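Local coordinates for ABC transporter, solute-binding protein (Staphylococcus aureus, PDB 6LKK) that binds glucose 6-phosphate in a solute-binding-protein fold and serves as the sugar-phosphate sensor of a two-component signalling system, at residues P99-V104 against I204-E209; I129-P134 against H158-H163; H143-Y148 against H287-M292. One frame throughout, in Å; residues are numbered along the deposited sequence.

Contact 1: residues P99-V104 against I204-E209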
loop_
_atom_site.group_PDB
_atom_site.type_symbol
_atom_site.label_atom_id
_atom_site.label_comp_id
_atom_site.label_asym_id
_atom_site.label_seq_id
_atom_site.Cartn_x
_atom_site.Cartn_y
_atom_site.Cartn_z
ATOM N N PRO A 99 -4.392 5.095 2.284
ATOM C CA PRO A 99 -5.706 4.885 1.673
ATOM C C PRO A 99 -5.566 4.318 0.270
ATOM O O PRO A 99 -4.708 4.741 -0.509
ATOM C CB PRO A 99 -6.320 6.291 1.650
ATOM C CG PRO A 99 -5.563 7.063 2.667
ATOM C CD PRO A 99 -4.177 6.504 2.654
ATOM N N THR A 100 -6.406 3.339 -0.042
ATOM C CA THR A 100 -6.614 2.960 -1.426
ATOM C C THR A 100 -7.601 3.935 -2.054
ATOM O O THR A 100 -8.448 4.514 -1.369
ATOM C CB THR A 100 -7.123 1.522 -1.531
ATOM O OG1 THR A 100 -8.369 1.396 -0.837
ATOM C CG2 THR A 100 -6.113 0.557 -0.930
ATOM N N VAL A 101 -7.462 4.152 -3.362
ATOM C CA VAL A 101 -8.234 5.178 -4.048
ATOM C C VAL A 101 -8.611 4.704 -5.442
ATOM O O VAL A 101 -8.017 3.776 -5.996
ATOM C CB VAL A 101 -7.469 6.518 -4.157
ATOM C CG1 VAL A 101 -7.079 7.037 -2.779
ATOM C CG2 VAL A 101 -6.239 6.372 -5.041
ATOM N N ILE A 102 -9.619 5.358 -5.996
ATOM C CA ILE A 102 -9.901 5.313 -7.423
ATOM C C ILE A 102 -9.213 6.505 -8.065
ATOM O O ILE A 102 -9.272 7.624 -7.542
ATOM C CB ILE A 102 -11.417 5.341 -7.689
ATOM C CG1 ILE A 102 -12.089 4.096 -7.113
ATOM C CG2 ILE A 102 -11.700 5.458 -9.190
ATOM C CD1 ILE A 102 -13.599 4.188 -7.070
ATOM N N VAL A 103 -8.549 6.277 -9.191
ATOM C CA VAL A 103 -7.963 7.355 -9.976
ATOM C C VAL A 103 -8.734 7.471 -11.281
ATOM O O VAL A 103 -9.069 6.461 -11.911
ATOM C CB VAL A 103 -6.458 7.140 -10.229
ATOM C CG1 VAL A 103 -5.684 7.341 -8.930
ATOM C CG2 VAL A 103 -6.192 5.764 -10.824
ATOM N N VAL A 104 -9.030 8.706 -11.668
ATOM C CA VAL A 104 -9.836 9.009 -12.842
ATOM C C VAL A 104 -9.036 9.940 -13.737
ATOM O O VAL A 104 -8.390 10.872 -13.251
ATOM C CB VAL A 104 -11.179 9.659 -12.443
ATOM C CG1 VAL A 104 -12.004 9.996 -13.680
ATOM C CG2 VAL A 104 -11.952 8.746 -11.503
ATOM N N ILE A 204 -8.285 12.135 -7.882
ATOM C CA ILE A 204 -8.227 11.143 -6.814
ATOM C C ILE A 204 -9.607 11.060 -6.179
ATOM O O ILE A 204 -10.159 12.077 -5.738
ATOM C CB ILE A 204 -7.150 11.504 -5.780
ATOM C CG1 ILE A 204 -5.786 11.621 -6.475
ATOM C CG2 ILE A 204 -7.098 10.461 -4.671
ATOM C CD1 ILE A 204 -4.682 12.179 -5.605
ATOM N N VAL A 205 -10.170 9.855 -6.147
ATOM C CA VAL A 205 -11.521 9.621 -5.648
ATOM C C VAL A 205 -11.443 8.634 -4.494
ATOM O O VAL A 205 -10.913 7.524 -4.644
ATOM C CB VAL A 205 -12.454 9.100 -6.753
ATOM C CG1 VAL A 205 -13.811 8.699 -6.175
ATOM C CG2 VAL A 205 -12.632 10.154 -7.834
ATOM N N TYR A 206 -11.978 9.036 -3.345
ATOM C CA TYR A 206 -12.113 8.148 -2.205
ATOM C C TYR A 206 -13.511 7.551 -2.239
ATOM O O TYR A 206 -14.486 8.272 -1.973
ATOM C CB TYR A 206 -11.878 8.913 -0.905
ATOM C CG TYR A 206 -10.507 9.556 -0.839
ATOM C CD1 TYR A 206 -10.281 10.824 -1.366
ATOM C CD2 TYR A 206 -9.433 8.886 -0.267
ATOM C CE1 TYR A 206 -9.024 11.408 -1.319
ATOM C CE2 TYR A 206 -8.173 9.463 -0.217
ATOM C CZ TYR A 206 -7.977 10.725 -0.740
ATOM O OH TYR A 206 -6.730 11.308 -0.689
ATOM N N PRO A 207 -13.672 6.268 -2.570
ATOM C CA PRO A 207 -15.016 5.750 -2.871
ATOM C C PRO A 207 -15.991 5.952 -1.719
ATOM O O PRO A 207 -15.713 5.593 -0.572
ATOM C CB PRO A 207 -14.775 4.260 -3.158
ATOM C CG PRO A 207 -13.368 3.970 -2.753
ATOM C CD PRO A 207 -12.623 5.258 -2.777
ATOM N N ILE A 208 -17.157 6.520 -2.046
ATOM C CA ILE A 208 -18.145 6.849 -1.024
ATOM C C ILE A 208 -18.693 5.604 -0.337
ATOM O O ILE A 208 -19.151 5.688 0.808
ATOM C CB ILE A 208 -19.292 7.688 -1.625
ATOM C CG1 ILE A 208 -19.978 6.953 -2.782
ATOM C CG2 ILE A 208 -18.767 9.042 -2.094
ATOM C CD1 ILE A 208 -21.266 7.615 -3.251
ATOM N N GLU A 209 -18.658 4.442 -0.995
ATOM C CA GLU A 209 -19.180 3.227 -0.378
ATOM C C GLU A 209 -18.296 2.710 0.747
ATOM O O GLU A 209 -18.742 1.859 1.522
ATOM C CB GLU A 209 -19.344 2.114 -1.412
ATOM C CG GLU A 209 -20.258 2.453 -2.574
ATOM C CD GLU A 209 -19.528 3.114 -3.724
ATOM O OE1 GLU A 209 -18.338 3.466 -3.558
ATOM O OE2 GLU A 209 -20.145 3.279 -4.798
#
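Ile102 and Val205 hold the two strands together with a pair of reciprocal backbone hydrogen bonds. Ile102 N gives its hydrogen to Val205 O at 2.9 Å, approaching in the carbonyl plane, and Val205 N returns one to Ile102 O at 2.8 Å, nearly along the C=O axis; both bonds have an N-H...O angle of 156°, short of straight. This is an antiparallel hydrogen-bonded pair, so the two side chains share a face of the sheet, with Ile102 CB 4.0 Å from Val205 CB. On that face Val104 CG2 crosses obliquely to Val205 CG2, and at the other end Ile102 CD1 reaches Pro207 CB at 4.1 Å. Val103 and Ile204 follow as a non-hydrogen-bonded pair. Val101 CG1, anti to its carbonyl carbon, meets Tyr206 CE2 at 3.7 Å and also packs on Ile204 CG2, 3.9 Å from it. Pro99 CB comes up to the edge of the Tyr206 ring, near its plane. After Val205 the chain leaves the strand, yet Tyr206 and Pro207 still pack against 99-104.

Farther out, the Tyr206 hydroxyl is hydrogen-bonded to Glu189 OE2 and to Glu268 N, which fixes the far end of the ring. Thr100 OG1 bonds to Met212 O, and its side chain lies about 4 Å from that of Asn214, which binds glucose 6-phosphate. The Thr100 carbonyl O, buried here, has no polar partner in the model. The two Ile102-Val205 bonds, continued by Val104 with Ser203, set the register of an antiparallel strand pairing that apolar side chains shield, in one lobe of a periplasmic-binding-protein fold.

Contact 2: residues I129-P134 against H158-H163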
loop_
_atom_site.group_PDB
_atom_site.type_symbol
_atom_site.label_atom_id
_atom_site.label_comp_id
_atom_site.label_asym_id
_atom_site.label_seq_id
_atom_site.Cartn_x
_atom_site.Cartn_y
_atom_site.Cartn_z
ATOM N N ILE A 129 -11.695 0.433 -17.457
ATOM C CA ILE A 129 -11.261 0.561 -16.072
ATOM C C ILE A 129 -10.186 -0.486 -15.827
ATOM O O ILE A 129 -10.266 -1.597 -16.362
ATOM C CB ILE A 129 -12.437 0.362 -15.092
ATOM C CG1 ILE A 129 -13.633 1.223 -15.502
ATOM C CG2 ILE A 129 -12.001 0.662 -13.662
ATOM C CD1 ILE A 129 -13.332 2.703 -15.575
ATOM N N ALA A 130 -9.188 -0.141 -15.015
ATOM C CA ALA A 130 -8.063 -1.031 -14.758
ATOM C C ALA A 130 -7.868 -1.254 -13.263
ATOM O O ALA A 130 -8.197 -0.400 -12.437
ATOM C CB ALA A 130 -6.767 -0.480 -15.360
ATOM N N TYR A 131 -7.323 -2.423 -12.932
ATOM C CA TYR A 131 -6.909 -2.746 -11.574
ATOM C C TYR A 131 -5.775 -3.756 -11.661
ATOM O O TYR A 131 -5.505 -4.318 -12.724
ATOM C CB TYR A 131 -8.072 -3.287 -10.734
ATOM C CG TYR A 131 -8.564 -4.657 -11.151
ATOM C CD1 TYR A 131 -9.292 -4.831 -12.320
ATOM C CD2 TYR A 131 -8.310 -5.773 -10.366
ATOM C CE1 TYR A 131 -9.745 -6.081 -12.700
ATOM C CE2 TYR A 131 -8.760 -7.025 -10.737
ATOM C CZ TYR A 131 -9.477 -7.174 -11.903
ATOM O OH TYR A 131 -9.924 -8.426 -12.266
ATOM N N SER A 132 -5.104 -3.982 -10.534
ATOM C CA SER A 132 -3.958 -4.879 -10.506
ATOM C C SER A 132 -4.314 -6.219 -9.867
ATOM O O SER A 132 -5.249 -6.338 -9.073
ATOM C CB SER A 132 -2.776 -4.237 -9.770
ATOM O OG SER A 132 -3.140 -3.775 -8.485
ATOM N N ASN A 133 -3.536 -7.234 -10.237
ATOM C CA ASN A 133 -3.753 -8.626 -9.862
ATOM C C ASN A 133 -3.937 -8.783 -8.356
ATOM O O ASN A 133 -2.986 -8.559 -7.596
ATOM C CB ASN A 133 -2.568 -9.471 -10.326
ATOM C CG ASN A 133 -2.816 -10.959 -10.181
ATOM O OD1 ASN A 133 -3.742 -11.382 -9.491
ATOM N ND2 ASN A 133 -1.980 -11.762 -10.828
ATOM N N PRO A 134 -5.122 -9.185 -7.882
ATOM C CA PRO A 134 -5.302 -9.349 -6.429
ATOM C C PRO A 134 -4.524 -10.514 -5.848
ATOM O O PRO A 134 -4.365 -10.580 -4.623
ATOM C CB PRO A 134 -6.814 -9.558 -6.279
ATOM C CG PRO A 134 -7.257 -10.096 -7.591
ATOM C CD PRO A 134 -6.354 -9.492 -8.629
ATOM N N HIS A 158 -17.192 -10.111 -8.626
ATOM C CA HIS A 158 -17.187 -10.631 -9.989
ATOM C C HIS A 158 -17.757 -9.617 -10.971
ATOM O O HIS A 158 -17.273 -9.503 -12.105
ATOM C CB HIS A 158 -17.974 -11.939 -10.050
ATOM C CG HIS A 158 -17.296 -13.084 -9.363
ATOM N ND1 HIS A 158 -17.941 -14.268 -9.078
ATOM C CD2 HIS A 158 -16.028 -13.227 -8.914
ATOM C CE1 HIS A 158 -17.100 -15.090 -8.476
ATOM N NE2 HIS A 158 -15.932 -14.484 -8.364
ATOM N N GLN A 159 -18.792 -8.878 -10.564
ATOM C CA GLN A 159 -19.363 -7.877 -11.460
ATOM C C GLN A 159 -18.328 -6.823 -11.827
ATOM O O GLN A 159 -18.227 -6.422 -12.992
ATOM C CB GLN A 159 -20.592 -7.223 -10.829
ATOM C CG GLN A 159 -21.352 -6.329 -11.802
ATOM C CD GLN A 159 -22.578 -5.677 -11.192
ATOM O OE1 GLN A 159 -22.889 -5.876 -10.018
ATOM N NE2 GLN A 159 -23.283 -4.887 -11.994
ATOM N N PHE A 160 -17.539 -6.368 -10.850
ATOM C CA PHE A 160 -16.485 -5.407 -11.157
ATOM C C PHE A 160 -15.435 -6.023 -12.072
ATOM O O PHE A 160 -15.031 -5.418 -13.074
ATOM C CB PHE A 160 -15.824 -4.894 -9.878
ATOM C CG PHE A 160 -14.584 -4.098 -10.147
ATOM C CD1 PHE A 160 -14.669 -2.759 -10.483
ATOM C CD2 PHE A 160 -13.337 -4.701 -10.120
ATOM C CE1 PHE A 160 -13.532 -2.029 -10.762
ATOM C CE2 PHE A 160 -12.197 -3.975 -10.400
ATOM C CZ PHE A 160 -12.296 -2.639 -10.723
ATOM N N GLN A 161 -14.966 -7.226 -11.736
ATOM C CA GLN A 161 -13.904 -7.844 -12.520
ATOM C C GLN A 161 -14.336 -8.075 -13.962
ATOM O O GLN A 161 -13.517 -7.953 -14.878
ATOM C CB GLN A 161 -13.469 -9.155 -11.867
ATOM C CG GLN A 161 -12.777 -8.957 -10.527
ATOM C CD GLN A 161 -12.267 -10.251 -9.932
ATOM O OE1 GLN A 161 -12.978 -11.254 -9.894
ATOM N NE2 GLN A 161 -11.024 -10.236 -9.465
ATOM N N ASN A 162 -15.612 -8.395 -14.187
ATOM C CA ASN A 162 -16.112 -8.546 -15.549
ATOM C C ASN A 162 -16.252 -7.212 -16.268
ATOM O O ASN A 162 -16.464 -7.199 -17.485
ATOM C CB ASN A 162 -17.461 -9.267 -15.536
ATOM C CG ASN A 162 -17.343 -10.718 -15.104
ATOM O OD1 ASN A 162 -16.343 -11.378 -15.380
ATOM N ND2 ASN A 162 -18.368 -11.219 -14.423
ATOM N N HIS A 163 -16.139 -6.099 -15.545
ATOM C CA HIS A 163 -16.250 -4.764 -16.112
ATOM C C HIS A 163 -14.895 -4.119 -16.371
ATOM O O HIS A 163 -14.836 -3.091 -17.052
ATOM C CB HIS A 163 -17.060 -3.874 -15.159
ATOM C CG HIS A 163 -17.814 -2.773 -15.838
ATOM N ND1 HIS A 163 -18.978 -2.993 -16.543
ATOM C CD2 HIS A 163 -17.580 -1.441 -15.902
ATOM C CE1 HIS A 163 -19.425 -1.843 -17.018
ATOM N NE2 HIS A 163 -18.594 -0.886 -16.645
HETATM O O HOH W 1 -10.931 -8.770 -14.747
#
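Tyr131 OH is the best-held polar atom, with two hydrogen-bonding partners: a water 2.7 Å away, in the plane of the ring, and Gln166 NE2. The same water donates to Gln161 O at 2.7 Å, bridging the tyrosine to the backbone of Gln161. Gln161 also lays its aliphatic part against the hydroxyl, its CG 3.4 Å from Tyr131 OH, and the two side chains cross at about a right angle. Tyr131 CG sits between its backbone N and carbonyl carbon (chi1 69°), and the ring turns one face to Phe160. Phe160 meets that face with its edge in a T-shaped pair, centroids 5.2 Å apart and planes at 63°. CE2 of Phe160 does the touching, 3.6 Å from Tyr131 CD1 and offset toward the rim. Ile129 CG2 closes on Phe160 CE1 from the same strand, two residues back, at 4.2 Å. Pro134 CG makes a looser contact with the Gln161 amide, 4.2 Å from NE2. Strand 129-132 runs between parallel strands 165-167 and 184-188; helices 138-151 and 154-161 link it to 165-167 in a beta-alpha-beta type crossover, helix 154-161 packing on it, and Phe160 also touches Leu186, Met144 and Ile147.

Contact 3: residues H143-Y148 against H287-M292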
loop_
_atom_site.group_PDB
_atom_site.type_symbol
_atom_site.label_atom_id
_atom_site.label_comp_id
_atom_site.label_asym_id
_atom_site.label_seq_id
_atom_site.Cartn_x
_atom_site.Cartn_y
_atom_site.Cartn_z
ATOM N N HIS A 143 -8.440 -3.681 -2.716
ATOM C CA HIS A 143 -9.616 -3.193 -3.427
ATOM C C HIS A 143 -10.690 -4.269 -3.530
ATOM O O HIS A 143 -11.883 -3.978 -3.388
ATOM C CB HIS A 143 -9.226 -2.701 -4.817
ATOM C CG HIS A 143 -8.756 -1.281 -4.847
ATOM N ND1 HIS A 143 -9.620 -0.212 -4.751
ATOM C CD2 HIS A 143 -7.516 -0.754 -4.973
ATOM C CE1 HIS A 143 -8.932 0.914 -4.816
ATOM N NE2 HIS A 143 -7.654 0.613 -4.953
ATOM N N MET A 144 -10.293 -5.516 -3.798
ATOM C CA MET A 144 -11.284 -6.584 -3.880
ATOM C C MET A 144 -11.954 -6.799 -2.530
ATOM O O MET A 144 -13.162 -7.061 -2.464
ATOM C CB MET A 144 -10.640 -7.881 -4.374
ATOM C CG MET A 144 -10.160 -7.866 -5.829
ATOM S SD MET A 144 -11.325 -7.195 -7.036
ATOM C CE MET A 144 -10.796 -5.484 -7.113
ATOM N N ARG A 145 -11.191 -6.688 -1.439
ATOM C CA ARG A 145 -11.793 -6.729 -0.110
ATOM C C ARG A 145 -12.754 -5.562 0.093
ATOM O O ARG A 145 -13.826 -5.728 0.688
ATOM C CB ARG A 145 -10.709 -6.716 0.970
ATOM C CG ARG A 145 -9.919 -8.011 1.088
ATOM C CD ARG A 145 -9.626 -8.350 2.543
ATOM N NE ARG A 145 -10.832 -8.769 3.254
ATOM C CZ ARG A 145 -10.864 -9.137 4.531
ATOM N NH1 ARG A 145 -9.755 -9.142 5.258
ATOM N NH2 ARG A 145 -12.012 -9.499 5.086
ATOM N N ALA A 146 -12.392 -4.373 -0.394
ATOM C CA ALA A 146 -13.277 -3.219 -0.255
ATOM C C ALA A 146 -14.597 -3.448 -0.980
ATOM O O ALA A 146 -15.669 -3.124 -0.456
ATOM C CB ALA A 146 -12.592 -1.960 -0.785
ATOM N N ILE A 147 -14.538 -4.010 -2.188
ATOM C CA ILE A 147 -15.754 -4.277 -2.946
ATOM C C ILE A 147 -16.579 -5.360 -2.263
ATOM O O ILE A 147 -17.808 -5.255 -2.163
ATOM C CB ILE A 147 -15.390 -4.652 -4.395
ATOM C CG1 ILE A 147 -14.773 -3.439 -5.099
ATOM C CG2 ILE A 147 -16.613 -5.154 -5.162
ATOM C CD1 ILE A 147 -14.213 -3.729 -6.467
ATOM N N TYR A 148 -15.923 -6.416 -1.777
ATOM C CA TYR A 148 -16.649 -7.461 -1.064
ATOM C C TYR A 148 -17.288 -6.918 0.206
ATOM O O TYR A 148 -18.382 -7.346 0.591
ATOM C CB TYR A 148 -15.715 -8.620 -0.723
ATOM C CG TYR A 148 -16.413 -9.727 0.032
ATOM C CD1 TYR A 148 -17.228 -10.633 -0.628
ATOM C CD2 TYR A 148 -16.268 -9.855 1.406
ATOM C CE1 TYR A 148 -17.876 -11.642 0.056
ATOM C CE2 TYR A 148 -16.914 -10.864 2.101
ATOM C CZ TYR A 148 -17.716 -11.753 1.419
ATOM O OH TYR A 148 -18.363 -12.760 2.098
ATOM N N HIS A 287 -5.328 -16.237 1.869
ATOM C CA HIS A 287 -5.554 -17.247 0.840
ATOM C C HIS A 287 -7.016 -17.664 0.763
ATOM O O HIS A 287 -7.497 -18.031 -0.315
ATOM C CB HIS A 287 -4.673 -18.467 1.101
ATOM C CG HIS A 287 -5.062 -19.242 2.320
ATOM N ND1 HIS A 287 -4.655 -18.888 3.589
ATOM C CD2 HIS A 287 -5.822 -20.353 2.466
ATOM C CE1 HIS A 287 -5.147 -19.747 4.463
ATOM N NE2 HIS A 287 -5.860 -20.647 3.807
ATOM N N LYS A 288 -7.737 -17.621 1.885
ATOM C CA LYS A 288 -9.142 -18.014 1.865
ATOM C C LYS A 288 -9.992 -16.986 1.128
ATOM O O LYS A 288 -10.908 -17.352 0.383
ATOM C CB LYS A 288 -9.652 -18.224 3.292
ATOM C CG LYS A 288 -9.062 -19.456 3.977
ATOM C CD LYS A 288 -9.762 -19.762 5.298
ATOM C CE LYS A 288 -9.371 -21.130 5.851
ATOM N NZ LYS A 288 -8.415 -21.034 6.998
ATOM N N PHE A 289 -9.700 -15.695 1.306
ATOM C CA PHE A 289 -10.449 -14.679 0.575
ATOM C C PHE A 289 -10.242 -14.819 -0.925
ATOM O O PHE A 289 -11.198 -14.723 -1.703
ATOM C CB PHE A 289 -10.046 -13.276 1.028
ATOM C CG PHE A 289 -10.773 -12.186 0.295
ATOM C CD1 PHE A 289 -12.065 -11.839 0.652
ATOM C CD2 PHE A 289 -10.176 -11.529 -0.767
ATOM C CE1 PHE A 289 -12.743 -10.847 -0.027
ATOM C CE2 PHE A 289 -10.849 -10.535 -1.450
ATOM C CZ PHE A 289 -12.135 -10.194 -1.080
ATOM N N LEU A 290 -9.000 -15.045 -1.354
ATOM C CA LEU A 290 -8.742 -15.215 -2.779
ATOM C C LEU A 290 -9.461 -16.443 -3.321
ATOM O O LEU A 290 -9.956 -16.433 -4.453
ATOM C CB LEU A 290 -7.237 -15.308 -3.029
ATOM C CG LEU A 290 -6.481 -13.996 -2.821
ATOM C CD1 LEU A 290 -4.985 -14.243 -2.744
ATOM C CD2 LEU A 290 -6.804 -13.006 -3.936
ATOM N N GLU A 291 -9.536 -17.510 -2.524
ATOM C CA GLU A 291 -10.318 -18.675 -2.924
ATOM C C GLU A 291 -11.797 -18.328 -3.027
ATOM O O GLU A 291 -12.502 -18.823 -3.913
ATOM C CB GLU A 291 -10.102 -19.814 -1.928
ATOM C CG GLU A 291 -10.962 -21.042 -2.186
ATOM C CD GLU A 291 -10.566 -22.223 -1.320
ATOM O OE1 GLU A 291 -10.920 -23.367 -1.677
ATOM O OE2 GLU A 291 -9.897 -22.007 -0.288
ATOM N N MET A 292 -12.280 -17.470 -2.127
ATOM C CA MET A 292 -13.694 -17.120 -2.107
ATOM C C MET A 292 -14.106 -16.389 -3.379
ATOM O O MET A 292 -15.212 -16.598 -3.892
ATOM C CB MET A 292 -13.984 -16.265 -0.876
ATOM C CG MET A 292 -15.445 -15.894 -0.685
ATOM S SD MET A 292 -15.716 -14.933 0.821
ATOM C CE MET A 292 -15.002 -16.013 2.060
#
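Phe289 drives its ring into helix 143-148, with CG anti to its backbone N (chi1 179°) so that the side chain runs straight across from helix 287-292. One face of the ring takes the Arg145 side chain: CG stands over it in a CH-pi contact, 3.7 Å from Phe289 CE2 and offset toward the rim. The guanidinium lies farther along, tilted to the ring; any cation-pi attraction is weak at this length, and NH2 makes a weak hydrogen bond to Pro282 O. Around the rim of the phenyl ring, Met144 CB and Tyr148 CB come in the plane. Phe289 CZ at the tip is 3.6 Å from Met144 O, a carbonyl already hydrogen-bonded within its helix to Tyr148 N.

The side chains of Phe289 and Tyr148 run alongside each other in opposite senses and make an offset edge-to-face pair, the phenylalanine edge toward the tyrosine face, with centroids 5.7 Å apart and planes at 78°. Phe289 CE1 is the leading atom, 3.8 Å from Tyr148 CG. Farther out on the tyrosine, Met292 crosses at about a right angle and, extended through chi1 and chi2, brings SD obliquely to the ring, 3.7 Å from Tyr148 OH, a Met-aromatic contact.

The axes of these two short segments come no nearer than 11.3 Å, crossing at 64°, so large side chains bridge the distance. Phe289 also meets the ring of Tyr141, while Tyr148 and Met292 both pack on Val154 of helix 154-161. The C-terminal helix 286-293 thus covers helix 138-151, while His143 and the end of Met144 lie against Leu186 of strand 184-188.

In the fold
Of the segments in contact, 99-104 on strand 92-105 comes first from the N terminus, and contact 1 closes a loop back to it from 204-209. Contact 2 is nested inside that loop, joining strand 129-132 to helix 154-161 over the intervening helix 138-151. Contact 3 starts on this same helix and reaches the chain's last helix, 286-293, so it crosses both of the others. Contacts 1 and 2 reach the same mixed sheet without touching. Contact 3 meets contact 1 where His143 packs on Thr100 and Val101, and contact 2 where Met144 and Ile147 lie against Phe160. The sheet, helices 138-151 and 154-161 and the C-terminal helix are thereby tied together.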